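Long-range contact in periplasmic sugar-binding protein (Chloroflexus aurantiacus, PDB 4RXU), which binds D-glucose and probably serves as the periplasmic solute-binding component of an ABC-type sugar transporter: residues Y130-Q144 / N168-L180. Sequence-based numbering, arbitrary orientation.
Sequences YVTFDSIAVGAQQAQ and NAFLFFEGAWKVL. With BGC (beta-D-glucopyranose), chain C.
Gly139 and Gly175 bring helices 135-144 and 168-180 backbone to backbone, their axes 6.3 Å apart and crossing at -42°. No direct hydrogen bond joins the segments. Instead, CA-H...O contacts run both ways: Gly175 CA meets Ile136 O at 3.4 Å, and Gly139 CA meets Phe172 O at 3.3 Å. A CB on either glycine would clash with these carbonyl oxygens. Strand 129-133 of the mixed sheet leads into this crossing, beside the glucose pocket of a periplasmic binding protein.

Beyond the glycines, the Ala143 methyl packs against Ala176, Val179 and Leu180. At the other end, Ile136 CD1 touches Leu171 O and the Glu174 chain.

With CG anti to its carbonyl carbon (chi1 -59°), Phe172 sets its ring against the first turn of helix 135-144. Its edge takes Ser135 O, 3.4 Å from CD1, and glucose O2, 3.7 Å from CZ. Val138 packs obliquely on it. A serine here would probably open a gap between Val138 and the glucose and leave Ser135 with less apolar cover.

Asn168 ND2 donates to glucose O1 (3.1 Å), weakly to O2, and to Asp118 O. Its OD1 accepts from a water that also bonds Thr132 and Ser135. Held at both ends, the amide is probably fixed in rotation, its NH2 facing the glucose.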
loop_
_atom_site.group_PDB
_atom_site.type_symbol
_atom_site.label_atom_id
_atom_site.label_comp_id
_atom_site.label_asym_id
_atom_site.label_seq_id
_atom_site.Cartn_x
_atom_site.Cartn_y
_atom_site.Cartn_z
ATOM N N TYR A 130 5.415 -12.031 -9.059
ATOM C CA TYR A 130 4.858 -10.936 -8.276
ATOM C C TYR A 130 5.969 -9.925 -7.923
ATOM O O TYR A 130 6.856 -10.225 -7.127
ATOM C CB TYR A 130 4.230 -11.488 -7.000
ATOM C CG TYR A 130 3.554 -10.473 -6.105
ATOM C CD1 TYR A 130 2.937 -9.335 -6.600
ATOM C CD2 TYR A 130 3.518 -10.679 -4.738
ATOM C CE1 TYR A 130 2.308 -8.436 -5.743
ATOM C CE2 TYR A 130 2.879 -9.820 -3.876
ATOM C CZ TYR A 130 2.257 -8.698 -4.363
ATOM O OH TYR A 130 1.625 -7.871 -3.476
ATOM N N VAL A 131 5.890 -8.758 -8.524
ATOM C CA VAL A 131 6.793 -7.655 -8.241
ATOM C C VAL A 131 6.121 -6.813 -7.165
ATOM O O VAL A 131 5.035 -6.289 -7.352
ATOM C CB VAL A 131 7.045 -6.804 -9.502
ATOM C CG1 VAL A 131 7.808 -5.534 -9.166
ATOM C CG2 VAL A 131 7.781 -7.618 -10.555
ATOM N N THR A 132 6.787 -6.713 -6.025
ATOM C CA THR A 132 6.177 -6.154 -4.824
ATOM C C THR A 132 7.185 -5.482 -3.898
ATOM O O THR A 132 8.377 -5.814 -3.895
ATOM C CB THR A 132 5.411 -7.270 -4.053
ATOM O OG1 THR A 132 4.670 -6.724 -2.957
ATOM C CG2 THR A 132 6.371 -8.351 -3.493
ATOM N N PHE A 133 6.674 -4.557 -3.099
ATOM C CA PHE A 133 7.380 -4.136 -1.901
ATOM C C PHE A 133 7.122 -5.128 -0.775
ATOM O O PHE A 133 6.195 -5.945 -0.816
ATOM C CB PHE A 133 6.938 -2.754 -1.459
ATOM C CG PHE A 133 7.236 -1.672 -2.455
ATOM C CD1 PHE A 133 8.537 -1.277 -2.717
ATOM C CD2 PHE A 133 6.194 -1.048 -3.141
ATOM C CE1 PHE A 133 8.790 -0.276 -3.625
ATOM C CE2 PHE A 133 6.453 -0.044 -4.042
ATOM C CZ PHE A 133 7.750 0.338 -4.277
ATOM N N ASP A 134 7.932 -5.060 0.266
ATOM C CA ASP A 134 7.729 -5.925 1.444
ATOM C C ASP A 134 6.578 -5.352 2.286
ATOM O O ASP A 134 6.783 -4.543 3.188
ATOM C CB ASP A 134 9.014 -5.969 2.263
ATOM C CG ASP A 134 8.970 -6.970 3.416
ATOM O OD1 ASP A 134 7.873 -7.392 3.848
ATOM O OD2 ASP A 134 10.066 -7.333 3.919
ATOM N N SER A 135 5.353 -5.755 1.970
ATOM C CA SER A 135 4.167 -5.169 2.605
ATOM C C SER A 135 3.996 -5.486 4.089
ATOM O O SER A 135 3.484 -4.648 4.853
ATOM C CB SER A 135 2.890 -5.553 1.868
ATOM O OG SER A 135 2.877 -5.021 0.555
ATOM N N ILE A 136 4.411 -6.682 4.497
ATOM C CA ILE A 136 4.384 -7.001 5.932
ATOM C C ILE A 136 5.277 -5.995 6.695
ATOM O O ILE A 136 4.902 -5.472 7.767
ATOM C CB ILE A 136 4.820 -8.460 6.180
ATOM C CG1 ILE A 136 3.733 -9.451 5.693
ATOM C CG2 ILE A 136 5.163 -8.732 7.653
ATOM C CD1 ILE A 136 2.478 -9.521 6.548
ATOM N N ALA A 137 6.457 -5.741 6.145
ATOM C CA ALA A 137 7.378 -4.799 6.753
ATOM C C ALA A 137 6.797 -3.382 6.777
ATOM O O ALA A 137 7.031 -2.659 7.727
ATOM C CB ALA A 137 8.726 -4.814 6.038
ATOM N N VAL A 138 6.041 -2.980 5.746
ATOM C CA VAL A 138 5.352 -1.675 5.816
ATOM C C VAL A 138 4.488 -1.579 7.092
ATOM O O VAL A 138 4.589 -0.612 7.870
ATOM C CB VAL A 138 4.445 -1.441 4.597
ATOM C CG1 VAL A 138 3.633 -0.175 4.763
ATOM C CG2 VAL A 138 5.273 -1.391 3.333
ATOM N N GLY A 139 3.628 -2.572 7.316
ATOM C CA GLY A 139 2.732 -2.511 8.483
ATOM C C GLY A 139 3.496 -2.584 9.786
ATOM O O GLY A 139 3.171 -1.892 10.718
ATOM N N ALA A 140 4.505 -3.452 9.831
ATOM C CA ALA A 140 5.365 -3.588 11.019
ATOM C C ALA A 140 6.029 -2.256 11.329
ATOM O O ALA A 140 6.044 -1.835 12.482
ATOM C CB ALA A 140 6.405 -4.679 10.837
ATOM N N GLN A 141 6.544 -1.578 10.306
ATOM C CA GLN A 141 7.202 -0.302 10.520
ATOM C C GLN A 141 6.235 0.774 10.988
ATOM O O GLN A 141 6.554 1.605 11.829
ATOM C CB GLN A 141 7.925 0.154 9.269
ATOM C CG GLN A 141 9.209 -0.605 9.030
ATOM C CD GLN A 141 9.960 -0.093 7.810
ATOM O OE1 GLN A 141 9.849 1.060 7.461
ATOM N NE2 GLN A 141 10.740 -0.937 7.199
ATOM N N GLN A 142 5.036 0.768 10.432
ATOM C CA GLN A 142 4.023 1.706 10.890
ATOM C C GLN A 142 3.752 1.494 12.381
ATOM O O GLN A 142 3.771 2.431 13.190
ATOM C CB GLN A 142 2.746 1.549 10.072
ATOM C CG GLN A 142 2.889 2.000 8.638
ATOM C CD GLN A 142 1.697 1.676 7.808
ATOM O OE1 GLN A 142 0.979 0.730 8.090
ATOM N NE2 GLN A 142 1.476 2.455 6.768
ATOM N N ALA A 143 3.453 0.255 12.734
ATOM C CA ALA A 143 3.162 -0.046 14.134
ATOM C C ALA A 143 4.344 0.216 15.071
ATOM O O ALA A 143 4.168 0.723 16.186
ATOM C CB ALA A 143 2.696 -1.481 14.273
ATOM N N GLN A 144 5.536 -0.151 14.621
ATOM C CA GLN A 144 6.734 -0.001 15.437
ATOM C C GLN A 144 6.981 1.479 15.768
ATOM O O GLN A 144 7.353 1.806 16.884
ATOM C CB GLN A 144 7.947 -0.650 14.762
ATOM C CG GLN A 144 9.136 -0.781 15.694
ATOM C CD GLN A 144 8.849 -1.749 16.821
ATOM O OE1 GLN A 144 8.520 -2.908 16.578
ATOM N NE2 GLN A 144 8.944 -1.271 18.053
ATOM N N ASN A 168 -2.950 -6.313 -0.327
ATOM C CA ASN A 168 -1.973 -5.573 0.480
ATOM C C ASN A 168 -2.599 -4.994 1.741
ATOM O O ASN A 168 -1.914 -4.844 2.731
ATOM C CB ASN A 168 -1.326 -4.442 -0.320
ATOM C CG ASN A 168 -0.365 -4.929 -1.370
ATOM O OD1 ASN A 168 0.077 -6.064 -1.357
ATOM N ND2 ASN A 168 0.013 -4.031 -2.257
ATOM N N ALA A 169 -3.889 -4.664 1.713
ATOM C CA ALA A 169 -4.540 -4.130 2.915
ATOM C C ALA A 169 -4.455 -5.154 4.047
ATOM O O ALA A 169 -4.247 -4.799 5.189
ATOM C CB ALA A 169 -5.973 -3.735 2.631
ATOM N N PHE A 170 -4.611 -6.429 3.715
ATOM C CA PHE A 170 -4.483 -7.486 4.719
ATOM C C PHE A 170 -3.038 -7.614 5.169
ATOM O O PHE A 170 -2.757 -7.824 6.368
ATOM C CB PHE A 170 -4.991 -8.815 4.163
ATOM C CG PHE A 170 -6.483 -8.913 4.108
ATOM C CD1 PHE A 170 -7.167 -8.423 3.023
ATOM C CD2 PHE A 170 -7.196 -9.477 5.144
ATOM C CE1 PHE A 170 -8.547 -8.507 2.963
ATOM C CE2 PHE A 170 -8.571 -9.552 5.088
ATOM C CZ PHE A 170 -9.246 -9.069 3.992
ATOM N N LEU A 171 -2.102 -7.506 4.230
ATOM C CA LEU A 171 -0.668 -7.618 4.582
ATOM C C LEU A 171 -0.227 -6.449 5.462
ATOM O O LEU A 171 0.465 -6.640 6.464
ATOM C CB LEU A 171 0.230 -7.718 3.338
ATOM C CG LEU A 171 -0.022 -8.977 2.497
ATOM C CD1 LEU A 171 0.717 -8.963 1.155
ATOM C CD2 LEU A 171 0.369 -10.204 3.306
ATOM N N PHE A 172 -0.629 -5.239 5.110
ATOM C CA PHE A 172 -0.256 -4.095 5.926
ATOM C C PHE A 172 -0.867 -4.244 7.318
ATOM O O PHE A 172 -0.246 -3.916 8.317
ATOM C CB PHE A 172 -0.762 -2.787 5.345
ATOM C CG PHE A 172 -0.278 -2.470 3.963
ATOM C CD1 PHE A 172 1.031 -2.696 3.541
ATOM C CD2 PHE A 172 -1.155 -1.867 3.091
ATOM C CE1 PHE A 172 1.423 -2.372 2.241
ATOM C CE2 PHE A 172 -0.765 -1.523 1.820
ATOM C CZ PHE A 172 0.517 -1.778 1.386
ATOM N N PHE A 173 -2.116 -4.697 7.375
ATOM C CA PHE A 173 -2.759 -4.823 8.663
ATOM C C PHE A 173 -2.066 -5.922 9.493
ATOM O O PHE A 173 -1.826 -5.756 10.703
ATOM C CB PHE A 173 -4.236 -5.134 8.560
ATOM C CG PHE A 173 -4.901 -5.111 9.889
ATOM C CD1 PHE A 173 -5.249 -3.915 10.480
ATOM C CD2 PHE A 173 -5.062 -6.294 10.599
ATOM C CE1 PHE A 173 -5.804 -3.904 11.754
ATOM C CE2 PHE A 173 -5.616 -6.291 11.841
ATOM C CZ PHE A 173 -5.959 -5.100 12.431
ATOM N N GLU A 174 -1.777 -7.051 8.862
ATOM C CA GLU A 174 -1.121 -8.136 9.589
ATOM C C GLU A 174 0.219 -7.658 10.162
ATOM O O GLU A 174 0.552 -7.953 11.303
ATOM C CB GLU A 174 -0.898 -9.356 8.686
ATOM C CG GLU A 174 -0.134 -10.482 9.388
ATOM C CD GLU A 174 0.115 -11.697 8.514
ATOM O OE1 GLU A 174 -0.511 -11.834 7.435
ATOM O OE2 GLU A 174 0.932 -12.546 8.927
ATOM N N GLY A 175 1.028 -7.002 9.337
ATOM C CA GLY A 175 2.352 -6.565 9.778
ATOM C C GLY A 175 2.251 -5.662 10.998
ATOM O O GLY A 175 3.033 -5.770 12.005
ATOM N N ALA A 176 1.256 -4.782 10.950
ATOM C CA ALA A 176 1.017 -3.874 12.085
ATOM C C ALA A 176 0.490 -4.603 13.310
ATOM O O ALA A 176 0.927 -4.367 14.438
ATOM C CB ALA A 176 0.049 -2.765 11.684
ATOM N N TRP A 177 -0.476 -5.482 13.087
ATOM C CA TRP A 177 -1.114 -6.207 14.184
ATOM C C TRP A 177 -0.098 -7.018 14.970
ATOM O O TRP A 177 -0.179 -7.138 16.202
ATOM C CB TRP A 177 -2.178 -7.156 13.642
ATOM C CG TRP A 177 -2.950 -7.875 14.720
ATOM C CD1 TRP A 177 -2.819 -9.180 15.078
ATOM C CD2 TRP A 177 -3.962 -7.311 15.585
ATOM N NE1 TRP A 177 -3.693 -9.472 16.107
ATOM C CE2 TRP A 177 -4.421 -8.350 16.420
ATOM C CE3 TRP A 177 -4.547 -6.039 15.706
ATOM C CZ2 TRP A 177 -5.428 -8.148 17.387
ATOM C CZ3 TRP A 177 -5.552 -5.838 16.653
ATOM C CH2 TRP A 177 -5.979 -6.889 17.483
ATOM N N LYS A 178 0.851 -7.606 14.252
ATOM C CA LYS A 178 1.827 -8.464 14.914
ATOM C C LYS A 178 2.828 -7.696 15.760
ATOM O O LYS A 178 3.542 -8.305 16.550
ATOM C CB LYS A 178 2.457 -9.444 13.935
ATOM C CG LYS A 178 1.360 -10.336 13.340
ATOM C CD LYS A 178 1.891 -11.624 12.834
ATOM C CE LYS A 178 0.828 -12.668 12.608
ATOM N NZ LYS A 178 1.475 -13.695 11.755
ATOM N N VAL A 179 2.841 -6.369 15.614
ATOM C CA VAL A 179 3.566 -5.485 16.524
ATOM C C VAL A 179 2.645 -4.889 17.584
ATOM O O VAL A 179 3.009 -4.795 18.767
ATOM C CB VAL A 179 4.282 -4.368 15.721
ATOM C CG1 VAL A 179 4.826 -3.267 16.627
ATOM C CG2 VAL A 179 5.398 -4.959 14.866
ATOM N N LEU A 180 1.464 -4.458 17.170
ATOM C CA LEU A 180 0.559 -3.824 18.123
ATOM C C LEU A 180 -0.094 -4.771 19.135
ATOM O O LEU A 180 -0.304 -4.394 20.283
ATOM C CB LEU A 180 -0.534 -3.017 17.411
ATOM C CG LEU A 180 -0.077 -1.873 16.521
ATOM C CD1 LEU A 180 -1.222 -1.396 15.632
ATOM C CD2 LEU A 180 0.477 -0.721 17.335
HETATM C C2 BGC C . -0.389 0.172 -2.423
HETATM C C3 BGC C . -0.185 1.424 -1.594
HETATM C C4 BGC C . -1.310 2.406 -1.882
HETATM C C5 BGC C . -2.678 1.743 -1.720
HETATM C C6 BGC C . -3.831 2.622 -2.152
HETATM C C1 BGC C . -1.743 -0.356 -1.981
HETATM O O1 BGC C . -2.007 -1.639 -2.467
HETATM O O2 BGC C . 0.666 -0.757 -2.151
HETATM O O3 BGC C . 1.082 1.978 -1.936
HETATM O O4 BGC C . -1.252 3.464 -0.905
HETATM O O5 BGC C . -2.739 0.544 -2.468
HETATM O O6 BGC C . -3.618 3.180 -3.451
HETATM O O HOH W 1 2.788 -7.065 -0.977
HETATM O O HOH W 2 -1.088 -1.103 8.621
#